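Local structure of cGAS/DncV-like nucleotidyltransferase in E. coli homolog (Elizabethkingia meningoseptica ATCC 13253 = NBRC 12535, 6E0O) at residues Y224-N229 with V245-D250; V193-V198 with Q238-V243; D250-A255 with D277-M282. The protein synthesises cyclic dinucleotide second messengers for a CBASS antiphage defence system, probably from ATP or GTP with magnesium as cofactor. All coordinates share one frame; numbering follows the deposited sequence.

The three contacts lie in the helical C-terminal part of the chain and all use helix 236-252. From the N terminus, segment 193-198 on helix 188-205 comes first. It meets 238-243 in contact 2, closing a long excursion that contains helix 216-224. Inside that excursion lies 224-229, whose partner is 245-250, beyond the end of contact 2. Contacts 1 and 2 therefore cross. Contact 3 follows in series. It shares Asp250 with contact 1 and joins the end of helix 236-252 to helix 275-289. Together the contacts tie two other helices and the 224-229 loop to helix 236-252. Ile247 of contact 1 also packs against Met282 of contact 3.

Contact 1 of 3, residues Y224-N229 with V245-D250; sequences YNVPNN and VKIYED
Val226 and Pro227 pack against Lys246 and Ile247, where the loop after helix 216-224 runs past helix 236-252. This is loop-on-helix packing in the C-terminal helical region of a CD-NTase fold. No direct hydrogen bond joins the two segments.

Lys246 can be followed along its length. The bond to CB is directed toward the loop. CG stands anti to the backbone N (chi1 178°), which brings Lys246 CG to 4.1 Å from Pro227 CD and 4.2 Å from Val226 CG1. The chain bends at chi2 (56°), and CD carries it on across the proline ring at about a right angle. Lys246 CE is 3.7 Å from Pro227 CD. The tip turns back to its own helix: Lys246 NZ forms a salt bridge with Asp250 OD1 at 2.8 Å, one turn later, on the syn lone pair of that oxygen. The aliphatic part of the lysine thus packs on the loop while its charge is met within the helix.

Deeper in, Val226 CG2 lies 3.7 Å from Ile247 CG1, and these two side chains also cross at about a right angle. Both are buried.

On the loop side, Lys181 donates to Val226 O and Asn228 OD1, so the loop is also held from helix 171-184. Tyr257 OH is hydrogen-bonded to Asp250 OD2, the carboxylate oxygen not used by the lysine.

A water links the two segments as well. It donates to Asn225 O at 2.9 Å and to Asp250 OD2 at 2.6 Å.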
loop_
_atom_site.group_PDB
_atom_site.type_symbol
_atom_site.label_atom_id
_atom_site.label_comp_id
_atom_site.label_asym_id
_atom_site.label_seq_id
_atom_site.Cartn_x
_atom_site.Cartn_y
_atom_site.Cartn_z
ATOM N N TYR A 224 -10.772 0.204 6.343
ATOM C CA TYR A 224 -10.371 0.814 7.602
ATOM C C TYR A 224 -11.516 1.600 8.225
ATOM O O TYR A 224 -11.608 1.694 9.454
ATOM C CB TYR A 224 -9.157 1.737 7.370
ATOM C CG TYR A 224 -8.655 2.372 8.647
ATOM C CD1 TYR A 224 -7.858 1.653 9.521
ATOM C CD2 TYR A 224 -9.004 3.667 9.002
ATOM C CE1 TYR A 224 -7.422 2.207 10.708
ATOM C CE2 TYR A 224 -8.571 4.224 10.179
ATOM C CZ TYR A 224 -7.780 3.495 11.022
ATOM O OH TYR A 224 -7.352 4.054 12.200
ATOM N N ASN A 225 -12.386 2.180 7.404
ATOM C CA ASN A 225 -13.476 3.010 7.902
ATOM C C ASN A 225 -14.711 2.212 8.299
ATOM O O ASN A 225 -15.673 2.798 8.811
ATOM C CB ASN A 225 -13.827 4.096 6.880
ATOM C CG ASN A 225 -12.801 5.218 6.851
ATOM O OD1 ASN A 225 -12.965 6.246 7.508
ATOM N ND2 ASN A 225 -11.731 5.024 6.090
ATOM N N VAL A 226 -14.703 0.903 8.099
ATOM C CA VAL A 226 -15.801 0.071 8.605
ATOM C C VAL A 226 -15.656 -0.056 10.101
ATOM O O VAL A 226 -14.570 -0.439 10.589
ATOM C CB VAL A 226 -15.766 -1.305 7.928
ATOM C CG1 VAL A 226 -16.824 -2.224 8.533
ATOM C CG2 VAL A 226 -15.964 -1.174 6.430
ATOM N N PRO A 227 -16.679 0.244 10.909
ATOM C CA PRO A 227 -16.512 0.192 12.362
ATOM C C PRO A 227 -16.094 -1.188 12.846
ATOM O O PRO A 227 -16.485 -2.214 12.288
ATOM C CB PRO A 227 -17.889 0.582 12.901
ATOM C CG PRO A 227 -18.459 1.467 11.814
ATOM C CD PRO A 227 -18.000 0.801 10.533
ATOM N N ASN A 228 -15.290 -1.190 13.908
ATOM C CA ASN A 228 -14.767 -2.436 14.448
ATOM C C ASN A 228 -15.866 -3.441 14.773
ATOM O O ASN A 228 -15.642 -4.648 14.651
ATOM C CB ASN A 228 -13.959 -2.153 15.714
ATOM C CG ASN A 228 -12.588 -1.583 15.422
ATOM O OD1 ASN A 228 -12.198 -1.394 14.264
ATOM N ND2 ASN A 228 -11.839 -1.308 16.478
ATOM N N ASN A 229 -17.043 -2.972 15.207
ATOM C CA ASN A 229 -18.101 -3.892 15.615
ATOM C C ASN A 229 -18.769 -4.603 14.438
ATOM O O ASN A 229 -19.681 -5.401 14.669
ATOM C CB ASN A 229 -19.128 -3.202 16.518
ATOM C CG ASN A 229 -19.982 -2.190 15.792
ATOM O OD1 ASN A 229 -19.898 -2.020 14.582
ATOM N ND2 ASN A 229 -20.840 -1.513 16.549
ATOM N N VAL A 245 -21.407 -4.310 2.542
ATOM C CA VAL A 245 -22.640 -3.541 2.697
ATOM C C VAL A 245 -22.347 -2.183 3.325
ATOM O O VAL A 245 -22.885 -1.154 2.898
ATOM C CB VAL A 245 -23.669 -4.330 3.526
ATOM C CG1 VAL A 245 -24.864 -3.442 3.884
ATOM C CG2 VAL A 245 -24.131 -5.565 2.774
ATOM N N LYS A 246 -21.491 -2.151 4.350
ATOM C CA LYS A 246 -21.211 -0.888 5.025
ATOM C C LYS A 246 -20.548 0.113 4.082
ATOM O O LYS A 246 -20.947 1.281 4.025
ATOM C CB LYS A 246 -20.343 -1.131 6.258
ATOM C CG LYS A 246 -19.954 0.135 7.015
ATOM C CD LYS A 246 -21.141 0.961 7.456
ATOM C CE LYS A 246 -20.722 2.083 8.404
ATOM N NZ LYS A 246 -21.755 3.167 8.470
ATOM N N ILE A 247 -19.527 -0.319 3.336
ATOM C CA ILE A 247 -18.858 0.603 2.419
ATOM C C ILE A 247 -19.832 1.073 1.345
ATOM O O ILE A 247 -19.918 2.263 1.035
ATOM C CB ILE A 247 -17.604 -0.050 1.809
ATOM C CG1 ILE A 247 -16.575 -0.345 2.896
ATOM C CG2 ILE A 247 -16.996 0.849 0.737
ATOM C CD1 ILE A 247 -15.486 -1.313 2.472
ATOM N N TYR A 248 -20.570 0.135 0.755
ATOM C CA TYR A 248 -21.543 0.455 -0.286
ATOM C C TYR A 248 -22.525 1.507 0.198
ATOM O O TYR A 248 -22.725 2.535 -0.458
ATOM C CB TYR A 248 -22.233 -0.849 -0.672
ATOM C CG TYR A 248 -23.283 -0.853 -1.743
ATOM C CD1 TYR A 248 -24.605 -0.571 -1.445
ATOM C CD2 TYR A 248 -22.982 -1.268 -3.028
ATOM C CE1 TYR A 248 -25.591 -0.648 -2.416
ATOM C CE2 TYR A 248 -23.960 -1.357 -3.995
ATOM C CZ TYR A 248 -25.265 -1.042 -3.686
ATOM O OH TYR A 248 -26.233 -1.152 -4.652
ATOM N N GLU A 249 -23.130 1.278 1.365
ATOM C CA GLU A 249 -24.101 2.226 1.889
ATOM C C GLU A 249 -23.439 3.555 2.230
ATOM O O GLU A 249 -23.992 4.625 1.940
ATOM C CB GLU A 249 -24.819 1.630 3.101
ATOM C CG GLU A 249 -25.731 0.466 2.737
ATOM C CD GLU A 249 -26.524 -0.068 3.911
ATOM O OE1 GLU A 249 -26.362 0.458 5.032
ATOM O OE2 GLU A 249 -27.301 -1.025 3.710
ATOM N N ASP A 250 -22.242 3.508 2.823
ATOM C CA ASP A 250 -21.531 4.741 3.148
ATOM C C ASP A 250 -21.256 5.570 1.899
ATOM O O ASP A 250 -21.304 6.802 1.946
ATOM C CB ASP A 250 -20.219 4.424 3.869
ATOM C CG ASP A 250 -20.408 4.105 5.332
ATOM O OD1 ASP A 250 -21.507 4.343 5.893
ATOM O OD2 ASP A 250 -19.438 3.612 5.929
HETATM O O HOH W 1 -18.226 4.012 8.236
#

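Contact 2 of 3, residues V193-V198 with Q238-V243; sequences VRILKV and QTLRNV
A buried, wholly apolar helix-helix contact joins Ile195 and Leu196 of helix 188-205 to Leu240 and Val243 of helix 236-252, in the C-terminal helical region. The short helical segments cross at -75°, with axes 11.4 Å apart at their closest. At that separation the backbones do not touch, and the branched ends of the side chains bridge the distance.

Leu240 does most of the bridging. With chi1 at -178° its side chain extends from the helix, and its two methyls spread over Ile195 and Leu196. Leu240 CD2 is 3.8 Å from Ile195 CG2. The other methyl, Leu240 CD1, lies 4.1 Å from Leu196 CD2. The two leucines run past each other in opposite directions, while Ile195 meets Leu240 at a slant. One turn on, Val243 CG1 approaches Leu196 CD1 at 4.2 Å.

Other helices complete the surroundings. Trp11 of helix 5-11 packs on Ile195, and Ile219 and Val223 of helix 216-224 pack on Leu196. Lys197, next in sequence after Leu196, leaves the helix on another side: its NZ is hydrogen-bonded to Thr54 O, Ser216 OG and the bound ligand, consistent with a role in GTP binding.

With only methyl groups meeting, nothing directional fixes the pair. The crossing rests on shape and on the exclusion of water.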
loop_
_atom_site.group_PDB
_atom_site.type_symbol
_atom_site.label_atom_id
_atom_site.label_comp_id
_atom_site.label_asym_id
_atom_site.label_seq_id
_atom_site.Cartn_x
_atom_site.Cartn_y
_atom_site.Cartn_z
ATOM N N VAL A 193 -9.169 -7.008 3.936
ATOM C CA VAL A 193 -8.423 -6.312 2.889
ATOM C C VAL A 193 -7.865 -7.319 1.896
ATOM O O VAL A 193 -7.969 -7.146 0.675
ATOM C CB VAL A 193 -7.302 -5.456 3.500
ATOM C CG1 VAL A 193 -6.326 -4.983 2.417
ATOM C CG2 VAL A 193 -7.867 -4.273 4.260
ATOM N N ARG A 194 -7.237 -8.382 2.407
ATOM C CA ARG A 194 -6.646 -9.376 1.518
ATOM C C ARG A 194 -7.703 -10.037 0.643
ATOM O O ARG A 194 -7.486 -10.234 -0.557
ATOM C CB ARG A 194 -5.844 -10.395 2.319
ATOM C CG ARG A 194 -4.629 -9.776 2.981
ATOM C CD ARG A 194 -3.803 -10.855 3.701
ATOM N NE ARG A 194 -3.040 -10.294 4.807
ATOM C CZ ARG A 194 -3.207 -10.607 6.090
ATOM N NH1 ARG A 194 -4.107 -11.508 6.471
ATOM N NH2 ARG A 194 -2.454 -10.019 7.002
ATOM N N ILE A 195 -8.853 -10.401 1.215
ATOM C CA ILE A 195 -9.910 -11.002 0.401
ATOM C C ILE A 195 -10.310 -10.060 -0.727
ATOM O O ILE A 195 -10.462 -10.470 -1.880
ATOM C CB ILE A 195 -11.126 -11.383 1.263
ATOM C CG1 ILE A 195 -10.810 -12.564 2.168
ATOM C CG2 ILE A 195 -12.323 -11.698 0.366
ATOM C CD1 ILE A 195 -11.832 -12.769 3.272
ATOM N N LEU A 196 -10.520 -8.788 -0.403
ATOM C CA LEU A 196 -10.945 -7.836 -1.420
ATOM C C LEU A 196 -9.857 -7.582 -2.458
ATOM O O LEU A 196 -10.177 -7.327 -3.620
ATOM C CB LEU A 196 -11.432 -6.543 -0.765
ATOM C CG LEU A 196 -12.755 -6.709 -0.004
ATOM C CD1 LEU A 196 -13.071 -5.428 0.760
ATOM C CD2 LEU A 196 -13.915 -7.051 -0.910
ATOM N N LYS A 197 -8.578 -7.650 -2.069
ATOM C CA LYS A 197 -7.505 -7.577 -3.059
ATOM C C LYS A 197 -7.533 -8.786 -3.990
ATOM O O LYS A 197 -7.312 -8.653 -5.200
ATOM C CB LYS A 197 -6.145 -7.436 -2.366
ATOM C CG LYS A 197 -5.928 -6.064 -1.719
ATOM C CD LYS A 197 -4.581 -5.946 -1.022
ATOM C CE LYS A 197 -3.418 -5.976 -1.988
ATOM N NZ LYS A 197 -2.143 -5.602 -1.306
ATOM N N VAL A 198 -7.792 -9.977 -3.449
ATOM C CA VAL A 198 -7.932 -11.158 -4.299
ATOM C C VAL A 198 -9.069 -10.963 -5.293
ATOM O O VAL A 198 -8.926 -11.237 -6.490
ATOM C CB VAL A 198 -8.156 -12.411 -3.440
ATOM C CG1 VAL A 198 -8.646 -13.577 -4.302
ATOM C CG2 VAL A 198 -6.890 -12.786 -2.701
ATOM N N GLN A 238 -19.914 -13.681 7.070
ATOM C CA GLN A 238 -20.765 -12.590 7.532
ATOM C C GLN A 238 -19.967 -11.299 7.704
ATOM O O GLN A 238 -20.490 -10.203 7.463
ATOM C CB GLN A 238 -21.492 -12.964 8.820
ATOM C CG GLN A 238 -22.655 -12.035 9.111
ATOM C CD GLN A 238 -23.820 -12.189 8.113
ATOM O OE1 GLN A 238 -23.837 -13.086 7.258
ATOM N NE2 GLN A 238 -24.790 -11.301 8.217
ATOM N N THR A 239 -18.705 -11.401 8.137
ATOM C CA THR A 239 -17.882 -10.200 8.243
ATOM C C THR A 239 -17.710 -9.547 6.881
ATOM O O THR A 239 -17.839 -8.327 6.744
ATOM C CB THR A 239 -16.512 -10.534 8.842
ATOM O OG1 THR A 239 -16.668 -10.941 10.201
ATOM C CG2 THR A 239 -15.581 -9.325 8.773
ATOM N N LEU A 240 -17.406 -10.353 5.861
ATOM C CA LEU A 240 -17.207 -9.812 4.520
ATOM C C LEU A 240 -18.492 -9.191 3.999
ATOM O O LEU A 240 -18.468 -8.123 3.382
ATOM C CB LEU A 240 -16.700 -10.908 3.587
ATOM C CG LEU A 240 -16.395 -10.517 2.138
ATOM C CD1 LEU A 240 -15.335 -9.433 2.053
ATOM C CD2 LEU A 240 -15.977 -11.770 1.372
ATOM N N ARG A 241 -19.632 -9.832 4.269
ATOM C CA ARG A 241 -20.918 -9.228 3.938
ATOM C C ARG A 241 -21.068 -7.875 4.621
ATOM O O ARG A 241 -21.422 -6.876 3.981
ATOM C CB ARG A 241 -22.054 -10.157 4.360
ATOM C CG ARG A 241 -23.396 -9.719 3.842
ATOM C CD ARG A 241 -24.513 -10.552 4.446
ATOM N NE ARG A 241 -25.745 -10.427 3.672
ATOM C CZ ARG A 241 -26.634 -9.457 3.825
ATOM N NH1 ARG A 241 -26.440 -8.509 4.735
ATOM N NH2 ARG A 241 -27.718 -9.440 3.058
ATOM N N ASN A 242 -20.784 -7.821 5.926
ATOM C CA ASN A 242 -20.905 -6.563 6.656
ATOM C C ASN A 242 -20.009 -5.483 6.059
ATOM O O ASN A 242 -20.422 -4.326 5.930
ATOM C CB ASN A 242 -20.497 -6.752 8.117
ATOM C CG ASN A 242 -21.497 -7.521 8.929
ATOM O OD1 ASN A 242 -22.618 -7.788 8.491
ATOM N ND2 ASN A 242 -21.103 -7.869 10.145
ATOM N N VAL A 243 -18.766 -5.842 5.714
ATOM C CA VAL A 243 -17.810 -4.880 5.170
ATOM C C VAL A 243 -18.318 -4.309 3.856
ATOM O O VAL A 243 -18.318 -3.088 3.647
ATOM C CB VAL A 243 -16.437 -5.557 4.997
ATOM C CG1 VAL A 243 -15.522 -4.732 4.097
ATOM C CG2 VAL A 243 -15.770 -5.757 6.351
#

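Contact 3 of 3, residues D250-A255 with D277-M282; sequences DMKNNA and DALGFM
In the last turn of helix 236-252, Met251 lies against Ala278 and Leu279 of helix 275-289, and Lys252 adds to the contact with Leu279. The backbones come close here: the CA atoms of Met251 and Leu279 are 5.8 Å apart. Between the two segments there is packing alone.

The apolar contacts centre on Met251. Met251 CB lies 3.9 Å from Leu279 CB, so these side chains meet at their bases. Met251 then bends at chi2 (-55°) and again at chi3, which lays its thioether beside the small Ala278. Met251 SD is 3.7 Å from Ala278 CB. Met251 CE then turns away from Ala278; the side chain also touches Tyr257 and Phe267. At the more exposed side, the aliphatic part of Lys252 takes over, and Lys252 CG is 3.9 Å from Leu279 CD1.

The backbone bonds are those that end the helix. Asn254 has positive phi (62°) and is the C-prime residue of a Schellman motif. Ala255 N reaches back to Asp250 O at 3.0 Å, and Asn254 N reaches Met251 O at 3.2 Å. The chain then leaves the helix as a loop.

Around the contact, Phe218 and Leu222 of helix 216-224 touch Ala278. Tyr248, one turn before Lys252, packs on Leu279, and Arg275 NE is hydrogen-bonded to Ala255 O. The end of helix 236-252 thus rests on helix 275-289, which in turn lies against helix 216-224.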
loop_
_atom_site.group_PDB
_atom_site.type_symbol
_atom_site.label_atom_id
_atom_site.label_comp_id
_atom_site.label_asym_id
_atom_site.label_seq_id
_atom_site.Cartn_x
_atom_site.Cartn_y
_atom_site.Cartn_z
ATOM N N ASP A 250 -22.242 3.508 2.823
ATOM C CA ASP A 250 -21.531 4.741 3.148
ATOM C C ASP A 250 -21.256 5.570 1.899
ATOM O O ASP A 250 -21.304 6.802 1.946
ATOM C CB ASP A 250 -20.219 4.424 3.869
ATOM C CG ASP A 250 -20.408 4.105 5.332
ATOM O OD1 ASP A 250 -21.507 4.343 5.893
ATOM O OD2 ASP A 250 -19.438 3.612 5.929
ATOM N N MET A 251 -20.939 4.914 0.776
ATOM C CA MET A 251 -20.663 5.656 -0.450
ATOM C C MET A 251 -21.934 6.312 -0.977
ATOM O O MET A 251 -21.912 7.479 -1.383
ATOM C CB MET A 251 -20.044 4.753 -1.516
ATOM C CG MET A 251 -18.683 4.183 -1.115
ATOM S SD MET A 251 -17.415 5.388 -0.640
ATOM C CE MET A 251 -17.624 5.403 1.138
ATOM N N LYS A 252 -23.065 5.589 -0.955
ATOM C CA LYS A 252 -24.324 6.209 -1.345
ATOM C C LYS A 252 -24.658 7.373 -0.421
ATOM O O LYS A 252 -25.339 8.324 -0.832
ATOM C CB LYS A 252 -25.470 5.192 -1.328
ATOM C CG LYS A 252 -25.337 4.027 -2.320
ATOM C CD LYS A 252 -26.691 3.356 -2.620
ATOM C CE LYS A 252 -27.502 4.202 -3.606
ATOM N NZ LYS A 252 -28.841 3.626 -3.937
ATOM N N ASN A 253 -24.176 7.325 0.823
ATOM C CA ASN A 253 -24.491 8.319 1.839
ATOM C C ASN A 253 -23.387 9.355 2.032
ATOM O O ASN A 253 -23.369 10.046 3.058
ATOM C CB ASN A 253 -24.840 7.642 3.168
ATOM C CG ASN A 253 -26.239 7.086 3.172
ATOM O OD1 ASN A 253 -27.201 7.805 3.421
ATOM N ND2 ASN A 253 -26.362 5.807 2.902
ATOM N N ASN A 254 -22.473 9.489 1.070
ATOM C CA ASN A 254 -21.571 10.641 1.036
ATOM C C ASN A 254 -20.682 10.688 2.279
ATOM O O ASN A 254 -20.412 11.752 2.834
ATOM C CB ASN A 254 -22.412 11.915 0.880
ATOM C CG ASN A 254 -21.607 13.129 0.506
ATOM O OD1 ASN A 254 -20.507 13.029 -0.056
ATOM N ND2 ASN A 254 -22.164 14.304 0.797
ATOM N N ALA A 255 -20.205 9.525 2.713
ATOM C CA ALA A 255 -19.487 9.447 3.976
ATOM C C ALA A 255 -18.104 10.091 3.897
ATOM O O ALA A 255 -17.440 10.089 2.858
ATOM C CB ALA A 255 -19.326 7.993 4.411
ATOM N N ASP A 277 -16.181 5.385 -7.483
ATOM C CA ASP A 277 -15.261 4.277 -7.729
ATOM C C ASP A 277 -15.450 3.181 -6.687
ATOM O O ASP A 277 -15.500 1.991 -7.015
ATOM C CB ASP A 277 -13.810 4.759 -7.669
ATOM C CG ASP A 277 -13.445 5.714 -8.779
ATOM O OD1 ASP A 277 -14.066 5.636 -9.860
ATOM O OD2 ASP A 277 -12.533 6.551 -8.562
ATOM N N ALA A 278 -15.526 3.573 -5.416
ATOM C CA ALA A 278 -15.694 2.604 -4.340
ATOM C C ALA A 278 -17.053 1.917 -4.414
ATOM O O ALA A 278 -17.154 0.710 -4.179
ATOM C CB ALA A 278 -15.531 3.313 -3.003
ATOM N N LEU A 279 -18.112 2.679 -4.705
ATOM C CA LEU A 279 -19.443 2.096 -4.834
ATOM C C LEU A 279 -19.479 1.053 -5.940
ATOM O O LEU A 279 -19.994 -0.056 -5.746
ATOM C CB LEU A 279 -20.448 3.201 -5.121
ATOM C CG LEU A 279 -21.896 2.763 -5.336
ATOM C CD1 LEU A 279 -22.454 2.130 -4.083
ATOM C CD2 LEU A 279 -22.710 3.979 -5.752
ATOM N N GLY A 280 -18.941 1.392 -7.109
ATOM C CA GLY A 280 -18.931 0.446 -8.203
ATOM C C GLY A 280 -18.107 -0.782 -7.891
ATOM O O GLY A 280 -18.499 -1.905 -8.215
ATOM N N PHE A 281 -16.959 -0.591 -7.240
ATOM C CA PHE A 281 -16.135 -1.731 -6.852
ATOM C C PHE A 281 -16.882 -2.634 -5.869
ATOM O O PHE A 281 -16.869 -3.857 -6.007
ATOM C CB PHE A 281 -14.801 -1.240 -6.282
ATOM C CG PHE A 281 -13.904 -2.352 -5.816
ATOM C CD1 PHE A 281 -13.392 -3.272 -6.713
ATOM C CD2 PHE A 281 -13.577 -2.479 -4.480
ATOM C CE1 PHE A 281 -12.574 -4.299 -6.287
ATOM C CE2 PHE A 281 -12.771 -3.509 -4.050
ATOM C CZ PHE A 281 -12.264 -4.415 -4.951
ATOM N N MET A 282 -17.535 -2.049 -4.862
ATOM C CA MET A 282 -18.292 -2.870 -3.916
ATOM C C MET A 282 -19.383 -3.670 -4.624
ATOM O O MET A 282 -19.618 -4.840 -4.310
ATOM C CB MET A 282 -18.927 -1.981 -2.841
ATOM C CG MET A 282 -17.979 -1.443 -1.795
ATOM S SD MET A 282 -17.128 -2.736 -0.872
ATOM C CE MET A 282 -15.554 -2.658 -1.675
#